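Local coordinates for UBP3-associated protein BRE5 (Saccharomyces cerevisiae, PDB 2QIY), which acts with the deubiquitinase UBP3 as its cofactor to cleave ubiquitin, leading to mono-ubiquitination of Sec23, and is represented here by its NTF2-like domain, at residues A[41-47]-A[60-66]; A[34-40]-A[67-72]. One frame throughout, in Å; residues are numbered along the deposited sequence.

Contact 1. Residues A[41-47]-A[60-66]; sequences AELTHTN and LPTVKVT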
ATOM      1  N   ALA A  41     -15.137   6.838   9.704  1.00 22.85           N
ATOM      2  CA  ALA A  41     -14.085   6.091   8.978  1.00 22.00           C
ATOM      3  C   ALA A  41     -14.438   5.769   7.521  1.00 22.62           C
ATOM      4  O   ALA A  41     -15.601   5.597   7.173  1.00 23.10           O
ATOM      5  CB  ALA A  41     -13.753   4.785   9.704  1.00 22.69           C
ATOM      6  N   GLU A  42     -13.404   5.644   6.683  1.00 21.80           N
ATOM      7  CA  GLU A  42     -13.531   5.177   5.296  1.00 22.28           C
ATOM      8  C   GLU A  42     -12.888   3.813   5.132  1.00 21.87           C
ATOM      9  O   GLU A  42     -11.758   3.592   5.583  1.00 21.91           O
ATOM     10  CB  GLU A  42     -12.870   6.173   4.334  1.00 22.67           C
ATOM     11  CG  GLU A  42     -13.478   7.555   4.545  1.00 25.89           C
ATOM     12  CD  GLU A  42     -13.247   8.550   3.433  1.00 32.87           C
ATOM     13  OE1 GLU A  42     -12.681   8.217   2.366  1.00 33.93           O
ATOM     14  OE2 GLU A  42     -13.681   9.703   3.642  1.00 37.32           O
ATOM     15  N   LEU A  43     -13.645   2.893   4.525  1.00 20.84           N
ATOM     16  CA  LEU A  43     -13.185   1.532   4.259  1.00 20.73           C
ATOM     17  C   LEU A  43     -13.246   1.237   2.775  1.00 21.22           C
ATOM     18  O   LEU A  43     -14.260   1.523   2.108  1.00 21.60           O
ATOM     19  CB  LEU A  43     -14.150   0.568   4.967  1.00 20.96           C
ATOM     20  CG  LEU A  43     -13.920  -0.921   4.720  1.00 20.64           C
ATOM     21  CD1 LEU A  43     -12.577  -1.423   5.293  1.00 21.92           C
ATOM     22  CD2 LEU A  43     -15.084  -1.707   5.338  1.00 21.83           C
ATOM     23  N   THR A  44     -12.186   0.630   2.255  1.00 20.55           N
ATOM     24  CA  THR A  44     -12.244   0.107   0.871  1.00 20.95           C
ATOM     25  C   THR A  44     -11.831  -1.331   1.029  1.00 21.06           C
ATOM     26  O   THR A  44     -10.674  -1.620   1.352  1.00 21.76           O
ATOM     27  CB  THR A  44     -11.278   0.898  -0.031  1.00 21.04           C
ATOM     28  OG1 THR A  44     -11.760   2.230  -0.134  1.00 21.23           O
ATOM     29  CG2 THR A  44     -11.216   0.286  -1.442  1.00 21.66           C
ATOM     30  N   HIS A  45     -12.778  -2.255   0.847  1.00 21.71           N
ATOM     31  CA  HIS A  45     -12.550  -3.647   1.245  1.00 20.92           C
ATOM     32  C   HIS A  45     -12.926  -4.643   0.146  1.00 21.07           C
ATOM     33  O   HIS A  45     -13.695  -4.340  -0.744  1.00 19.72           O
ATOM     34  CB  HIS A  45     -13.334  -3.957   2.536  1.00 22.23           C
ATOM     35  CG  HIS A  45     -12.769  -5.091   3.339  1.00 23.89           C
ATOM     36  ND1 HIS A  45     -11.623  -4.958   4.097  1.00 23.35           N
ATOM     37  CD2 HIS A  45     -13.199  -6.360   3.524  1.00 23.54           C
ATOM     38  CE1 HIS A  45     -11.359  -6.108   4.698  1.00 23.13           C
ATOM     39  NE2 HIS A  45     -12.312  -6.971   4.388  1.00 22.58           N
ATOM     40  N   THR A  46     -12.386  -5.845   0.258  1.00 20.33           N
ATOM     41  CA  THR A  46     -12.754  -6.982  -0.589  1.00 21.28           C
ATOM     42  C   THR A  46     -14.264  -7.042  -0.847  1.00 20.63           C
ATOM     43  O   THR A  46     -15.035  -7.108   0.109  1.00 20.74           O
ATOM     44  CB  THR A  46     -12.341  -8.236   0.125  1.00 21.33           C
ATOM     45  OG1 THR A  46     -10.955  -8.074   0.513  1.00 25.12           O
ATOM     46  CG2 THR A  46     -12.511  -9.476  -0.809  1.00 23.08           C
ATOM     47  N   ASN A  47     -14.666  -7.022  -2.120  1.00 20.30           N
ATOM     48  CA  ASN A  47     -16.086  -7.005  -2.413  1.00 21.10           C
ATOM     49  C   ASN A  47     -16.650  -8.418  -2.429  1.00 20.74           C
ATOM     50  O   ASN A  47     -16.746  -9.063  -3.485  1.00 21.48           O
ATOM     51  CB  ASN A  47     -16.400  -6.313  -3.734  1.00 20.50           C
ATOM     52  CG  ASN A  47     -17.899  -6.164  -3.944  1.00 22.69           C
ATOM     53  OD1 ASN A  47     -18.702  -6.510  -3.064  1.00 22.15           O
ATOM     54  ND2 ASN A  47     -18.284  -5.660  -5.113  1.00 23.72           N
ATOM     55  N   LEU A  60      -8.981  -9.548  -6.633  1.00 23.80           N
ATOM     56  CA  LEU A  60     -10.397  -9.455  -6.307  1.00 23.20           C
ATOM     57  C   LEU A  60     -10.788  -7.999  -6.357  1.00 23.24           C
ATOM     58  O   LEU A  60      -9.944  -7.125  -6.088  1.00 23.25           O
ATOM     59  CB  LEU A  60     -10.674  -9.988  -4.901  1.00 22.55           C
ATOM     60  CG  LEU A  60     -10.337 -11.472  -4.706  1.00 23.68           C
ATOM     61  CD1 LEU A  60     -10.361 -11.771  -3.241  1.00 23.66           C
ATOM     62  CD2 LEU A  60     -11.291 -12.380  -5.451  1.00 24.74           C
ATOM     63  N   PRO A  61     -12.065  -7.730  -6.660  1.00 23.28           N
ATOM     64  CA  PRO A  61     -12.538  -6.349  -6.674  1.00 22.89           C
ATOM     65  C   PRO A  61     -12.789  -5.859  -5.251  1.00 22.02           C
ATOM     66  O   PRO A  61     -12.934  -6.666  -4.317  1.00 22.43           O
ATOM     67  CB  PRO A  61     -13.864  -6.442  -7.442  1.00 23.34           C
ATOM     68  CG  PRO A  61     -14.366  -7.820  -7.112  1.00 23.78           C
ATOM     69  CD  PRO A  61     -13.130  -8.685  -7.027  1.00 24.02           C
ATOM     70  N   THR A  62     -12.836  -4.545  -5.086  1.00 20.69           N
ATOM     71  CA  THR A  62     -13.128  -3.957  -3.781  1.00 20.50           C
ATOM     72  C   THR A  62     -14.308  -3.009  -3.870  1.00 21.10           C
ATOM     73  O   THR A  62     -14.760  -2.649  -4.966  1.00 20.08           O
ATOM     74  CB  THR A  62     -11.904  -3.206  -3.198  1.00 20.58           C
ATOM     75  OG1 THR A  62     -11.502  -2.208  -4.146  1.00 20.58           O
ATOM     76  CG2 THR A  62     -10.759  -4.198  -2.949  1.00 21.08           C
ATOM     77  N   VAL A  63     -14.790  -2.600  -2.706  1.00 20.73           N
ATOM     78  CA  VAL A  63     -15.950  -1.739  -2.609  1.00 20.54           C
ATOM     79  C   VAL A  63     -15.694  -0.709  -1.492  1.00 20.11           C
ATOM     80  O   VAL A  63     -15.050  -1.039  -0.482  1.00 21.25           O
ATOM     81  CB  VAL A  63     -17.252  -2.566  -2.298  1.00 21.38           C
ATOM     82  CG1 VAL A  63     -17.126  -3.418  -1.005  1.00 21.67           C
ATOM     83  CG2 VAL A  63     -18.446  -1.640  -2.227  1.00 23.40           C
ATOM     84  N   LYS A  64     -16.180   0.519  -1.687  1.00 20.49           N
ATOM     85  CA  LYS A  64     -16.044   1.589  -0.701  1.00 20.94           C
ATOM     86  C   LYS A  64     -17.251   1.680   0.225  1.00 21.85           C
ATOM     87  O   LYS A  64     -18.416   1.680  -0.228  1.00 21.95           O
ATOM     88  CB  LYS A  64     -15.858   2.933  -1.414  1.00 21.87           C
ATOM     89  CG  LYS A  64     -14.555   2.965  -2.183  1.00 22.75           C
ATOM     90  CD  LYS A  64     -14.385   4.289  -2.894  1.00 26.16           C
ATOM     91  CE  LYS A  64     -12.992   4.365  -3.478  1.00 28.24           C
ATOM     92  NZ  LYS A  64     -12.780   5.746  -4.082  1.00 28.34           N
ATOM     93  N   VAL A  65     -16.964   1.787   1.519  1.00 21.59           N
ATOM     94  CA  VAL A  65     -18.003   1.926   2.567  1.00 23.78           C
ATOM     95  C   VAL A  65     -17.551   3.050   3.496  1.00 24.13           C
ATOM     96  O   VAL A  65     -16.376   3.094   3.879  1.00 25.14           O
ATOM     97  CB  VAL A  65     -18.135   0.628   3.423  1.00 23.67           C
ATOM     98  CG1 VAL A  65     -19.394   0.676   4.301  1.00 25.07           C
ATOM     99  CG2 VAL A  65     -18.157  -0.611   2.543  1.00 26.04           C
ATOM    100  N   THR A  66     -18.478   3.910   3.909  1.00 23.74           N
ATOM    101  CA  THR A  66     -18.126   5.061   4.735  1.00 24.27           C
ATOM    102  C   THR A  66     -19.013   5.132   5.973  1.00 23.27           C
ATOM    103  O   THR A  66     -20.223   4.972   5.871  1.00 23.52           O
ATOM    104  CB  THR A  66     -18.239   6.378   3.899  1.00 25.05           C
ATOM    105  OG1 THR A  66     -17.241   6.339   2.874  1.00 30.58           O
ATOM    106  CG2 THR A  66     -18.005   7.609   4.757  1.00 26.07           C
TER
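Strands 41-46 and 62-66 pair antiparallel at one margin of the NTF2-like sheet, 62-66 being an outermost strand within the chain. Backbone hydrogen bonds set the register. L43 N to V65 O and V65 N to L43 O both measure 2.8 Å; H45 and V63 form the next hydrogen-bonded pair, and N47 N to P61 O (2.8 Å) prolongs the ladder past the strand ends. CA-H...O contacts, such as T44 CA to V63 O at 3.3 Å, fill the intervening non-hydrogen-bonded positions.

Apolar packing lies on the face of L43, H45, V63 and V65. L43 CB meets V65 CB at 4.3 Å, beneath helix 68-77, and beta-branched valine suits an extended backbone. On the face of E42, T44, K64 and T66, T44 OG1 lies 3.5 Å from K64 CG, but the second subunit supplies partners: its Y96 and Q95 hydrogen-bond to E42 and T44, and its F94 takes K64 in a cation-pi contact. The chemistry thus gives this ribbon a helix-covered face and a dimer-facing one.

Contact 2. Residues A[34-40]-A[67-72]; sequences AYFYAST and GRENIN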
ATOM      1  N   ALA A  34     -16.442  -3.177  13.490  1.00 21.95           N
ATOM      2  CA  ALA A  34     -16.723  -1.769  13.274  1.00 23.11           C
ATOM      3  C   ALA A  34     -16.423  -0.918  14.509  1.00 23.18           C
ATOM      4  O   ALA A  34     -16.189   0.278  14.367  1.00 24.69           O
ATOM      5  CB  ALA A  34     -18.181  -1.579  12.838  1.00 23.47           C
ATOM      6  N   TYR A  35     -16.417  -1.533  15.701  1.00 22.94           N
ATOM      7  CA  TYR A  35     -16.118  -0.849  16.977  1.00 24.30           C
ATOM      8  C   TYR A  35     -14.734  -0.186  16.964  1.00 23.61           C
ATOM      9  O   TYR A  35     -14.479   0.789  17.683  1.00 23.17           O
ATOM     10  CB  TYR A  35     -16.236  -1.857  18.151  1.00 24.85           C
ATOM     11  CG  TYR A  35     -15.818  -1.342  19.535  1.00 26.26           C
ATOM     12  CD1 TYR A  35     -14.485  -1.433  19.975  1.00 27.99           C
ATOM     13  CD2 TYR A  35     -16.759  -0.775  20.404  1.00 24.69           C
ATOM     14  CE1 TYR A  35     -14.104  -0.959  21.246  1.00 27.69           C
ATOM     15  CE2 TYR A  35     -16.388  -0.308  21.674  1.00 27.15           C
ATOM     16  CZ  TYR A  35     -15.062  -0.400  22.081  1.00 27.28           C
ATOM     17  OH  TYR A  35     -14.711   0.073  23.324  1.00 28.52           O
ATOM     18  N   PHE A  36     -13.844  -0.726  16.148  1.00 24.42           N
ATOM     19  CA  PHE A  36     -12.461  -0.243  16.139  1.00 24.57           C
ATOM     20  C   PHE A  36     -12.233   0.891  15.135  1.00 24.11           C
ATOM     21  O   PHE A  36     -11.113   1.409  15.006  1.00 23.38           O
ATOM     22  CB  PHE A  36     -11.539  -1.449  15.990  1.00 25.91           C
ATOM     23  CG  PHE A  36     -11.644  -2.390  17.195  1.00 26.94           C
ATOM     24  CD1 PHE A  36     -12.620  -3.395  17.239  1.00 28.05           C
ATOM     25  CD2 PHE A  36     -10.831  -2.204  18.304  1.00 29.61           C
ATOM     26  CE1 PHE A  36     -12.747  -4.232  18.352  1.00 27.87           C
ATOM     27  CE2 PHE A  36     -10.935  -3.039  19.432  1.00 30.45           C
ATOM     28  CZ  PHE A  36     -11.894  -4.054  19.460  1.00 28.92           C
ATOM     29  N   TYR A  37     -13.320   1.300  14.479  1.00 22.57           N
ATOM     30  CA  TYR A  37     -13.265   2.379  13.500  1.00 22.11           C
ATOM     31  C   TYR A  37     -13.846   3.652  14.081  1.00 21.99           C
ATOM     32  O   TYR A  37     -14.760   3.602  14.901  1.00 21.43           O
ATOM     33  CB  TYR A  37     -14.070   2.000  12.259  1.00 22.57           C
ATOM     34  CG  TYR A  37     -13.473   0.904  11.418  1.00 21.30           C
ATOM     35  CD1 TYR A  37     -12.774   1.208  10.231  1.00 22.30           C
ATOM     36  CD2 TYR A  37     -13.613  -0.427  11.777  1.00 21.92           C
ATOM     37  CE1 TYR A  37     -12.240   0.199   9.411  1.00 21.47           C
ATOM     38  CE2 TYR A  37     -13.083  -1.443  10.968  1.00 20.56           C
ATOM     39  CZ  TYR A  37     -12.392  -1.117   9.794  1.00 22.20           C
ATOM     40  OH  TYR A  37     -11.859  -2.110   8.995  1.00 22.43           O
ATOM     41  N   ALA A  38     -13.341   4.794  13.618  1.00 22.16           N
ATOM     42  CA  ALA A  38     -13.921   6.103  13.927  1.00 22.24           C
ATOM     43  C   ALA A  38     -15.324   6.150  13.340  1.00 22.47           C
ATOM     44  O   ALA A  38     -15.628   5.434  12.377  1.00 21.76           O
ATOM     45  CB  ALA A  38     -13.074   7.208  13.332  1.00 22.17           C
ATOM     46  N   SER A  39     -16.178   6.978  13.923  1.00 22.63           N
ATOM     47  CA  SER A  39     -17.550   7.078  13.440  1.00 23.37           C
ATOM     48  C   SER A  39     -17.626   7.439  11.944  1.00 23.32           C
ATOM     49  O   SER A  39     -18.548   6.988  11.247  1.00 23.25           O
ATOM     50  CB  SER A  39     -18.350   8.079  14.284  1.00 23.85           C
ATOM     51  OG  SER A  39     -17.794   9.374  14.190  1.00 28.56           O
ATOM     52  N   THR A  40     -16.677   8.254  11.482  1.00 22.84           N
ATOM     53  CA  THR A  40     -16.638   8.726  10.089  1.00 23.90           C
ATOM     54  C   THR A  40     -15.584   8.006   9.243  1.00 23.45           C
ATOM     55  O   THR A  40     -15.163   8.506   8.178  1.00 23.11           O
ATOM     56  CB  THR A  40     -16.417  10.259  10.014  1.00 24.34           C
ATOM     57  OG1 THR A  40     -15.178  10.591  10.657  1.00 26.74           O
ATOM     58  CG2 THR A  40     -17.569  11.007  10.680  1.00 25.69           C
ATOM     59  N   GLY A  67     -18.401   5.374   7.129  1.00 21.76           N
ATOM     60  CA  GLY A  67     -19.147   5.519   8.377  1.00 22.22           C
ATOM     61  C   GLY A  67     -19.241   4.213   9.132  1.00 22.46           C
ATOM     62  O   GLY A  67     -19.414   3.153   8.540  1.00 22.40           O
ATOM     63  N   ARG A  68     -19.170   4.284  10.459  1.00 22.09           N
ATOM     64  CA  ARG A  68     -19.136   3.054  11.245  1.00 22.78           C
ATOM     65  C   ARG A  68     -20.359   2.165  11.068  1.00 22.18           C
ATOM     66  O   ARG A  68     -20.222   0.954  11.003  1.00 22.27           O
ATOM     67  CB  ARG A  68     -18.924   3.352  12.719  1.00 22.79           C
ATOM     68  CG  ARG A  68     -18.405   2.127  13.459  1.00 26.08           C
ATOM     69  CD  ARG A  68     -17.379   2.584  14.506  1.00 34.14           C
ATOM     70  NE  ARG A  68     -18.189   3.207  15.478  1.00 28.12           N
ATOM     71  CZ  ARG A  68     -17.925   4.217  16.304  1.00 29.22           C
ATOM     72  NH1 ARG A  68     -16.751   4.832  16.455  1.00 26.18           N
ATOM     73  NH2 ARG A  68     -18.931   4.583  17.042  1.00 26.21           N
ATOM     74  N   GLU A  69     -21.558   2.748  11.018  1.00 22.67           N
ATOM     75  CA  GLU A  69     -22.768   1.909  10.887  1.00 24.08           C
ATOM     76  C   GLU A  69     -22.786   1.137   9.558  1.00 22.41           C
ATOM     77  O   GLU A  69     -23.163  -0.045   9.487  1.00 23.30           O
ATOM     78  CB  GLU A  69     -24.023   2.767  11.031  1.00 24.05           C
ATOM     79  CG  GLU A  69     -24.192   3.329  12.446  1.00 27.35           C
ATOM     80  CD  GLU A  69     -25.346   4.326  12.577  1.00 29.53           C
ATOM     81  OE1 GLU A  69     -25.411   5.040  13.617  1.00 33.68           O
ATOM     82  OE2 GLU A  69     -26.192   4.387  11.647  1.00 36.46           O
ATOM     83  N   ASN A  70     -22.374   1.811   8.495  1.00 21.55           N
ATOM     84  CA  ASN A  70     -22.299   1.134   7.184  1.00 21.57           C
ATOM     85  C   ASN A  70     -21.216   0.072   7.137  1.00 21.04           C
ATOM     86  O   ASN A  70     -21.399  -0.996   6.548  1.00 21.74           O
ATOM     87  CB  ASN A  70     -22.102   2.159   6.070  1.00 21.74           C
ATOM     88  CG  ASN A  70     -23.304   3.047   5.921  1.00 23.06           C
ATOM     89  OD1 ASN A  70     -24.446   2.596   6.074  1.00 23.78           O
ATOM     90  ND2 ASN A  70     -23.066   4.330   5.661  1.00 26.95           N
ATOM     91  N   ILE A  71     -20.091   0.376   7.777  1.00 20.75           N
ATOM     92  CA  ILE A  71     -18.964  -0.566   7.881  1.00 21.29           C
ATOM     93  C   ILE A  71     -19.423  -1.806   8.645  1.00 21.71           C
ATOM     94  O   ILE A  71     -19.178  -2.936   8.226  1.00 21.90           O
ATOM     95  CB  ILE A  71     -17.757   0.117   8.542  1.00 21.41           C
ATOM     96  CG1 ILE A  71     -17.181   1.161   7.552  1.00 21.13           C
ATOM     97  CG2 ILE A  71     -16.663  -0.915   8.955  1.00 21.11           C
ATOM     98  CD1 ILE A  71     -16.124   2.069   8.164  1.00 21.79           C
ATOM     99  N   ASN A  72     -20.142  -1.579   9.740  1.00 21.60           N
ATOM    100  CA  ASN A  72     -20.700  -2.698  10.479  1.00 21.34           C
ATOM    101  C   ASN A  72     -21.653  -3.555   9.655  1.00 21.64           C
ATOM    102  O   ASN A  72     -21.595  -4.785   9.700  1.00 21.44           O
ATOM    103  CB  ASN A  72     -21.449  -2.237  11.726  1.00 21.62           C
ATOM    104  CG  ASN A  72     -22.128  -3.406  12.406  1.00 21.58           C
ATOM    105  OD1 ASN A  72     -23.381  -3.552  12.409  1.00 27.00           O
ATOM    106  ND2 ASN A  72     -21.312  -4.283  12.950  1.00 19.13           N
TER
HETATM  107  O   HOH W   1     -18.627  -4.850  12.454  1.00 21.93           O
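In this NTF2-like domain, the start of helix 68-77 settles against the end of a 3-10 segment (through 36) and the short strand 37-38 that follows. G67 is the N-cap residue. Its positive phi of 94° would jam a CB against the preceding carbonyl, so glycine fits, and G67 CA lies 3.3 Å from S39 O in a CA-H...O contact. S39 O also accepts a hydrogen bond from R68 N (2.9 Å), the first helical amide, tying the corner at 39-40 to the helix start.

Arginine suits the next place, being long and carrying donors at its tip. R68 NH1 donates to Y37 O (2.8 Å), though the position of that oxygen is less sure, with S39 CA over one face of the guanidinium.

One turn on, I71 points inward. I71 CG2 sits 4.2 Å from the centroid of the Y37 ring in a CH-pi contact over the face, and 4.2 Å from A34 CB. Y37 keeps its hydroxyl for D142 on strand 137-147.

At N72, the small A34 allows close approach, CB to CB 3.5 Å, and a single water accepts hydrogen bonds from both A34 N (2.9 Å) and N72 ND2 (2.8 Å).

How the contacts relate
Contact 1 is nested inside the chain loop that contact 2 closes: 34-40 runs on into 41-47, and 60-66 into 67-72, so the two pairings are consecutive parts of one excursion. Their centres lie 12 Å apart, and they meet directly where A41 O is 2.8 Å from G67 N, probably hydrogen-bonded, and where V65 CG1 packs 3.4 Å from N70 C. I71 bridges the two, touching A41, L43 and V65 as well as A34 and Y37. Contact 1 is one margin of the sheet; after it the chain turns at G67 into helix 68-77, whose start contact 2 holds against 34-40. Together they join helix and sheet in the NTF2-like domain, with contact 1 also reaching the second subunit.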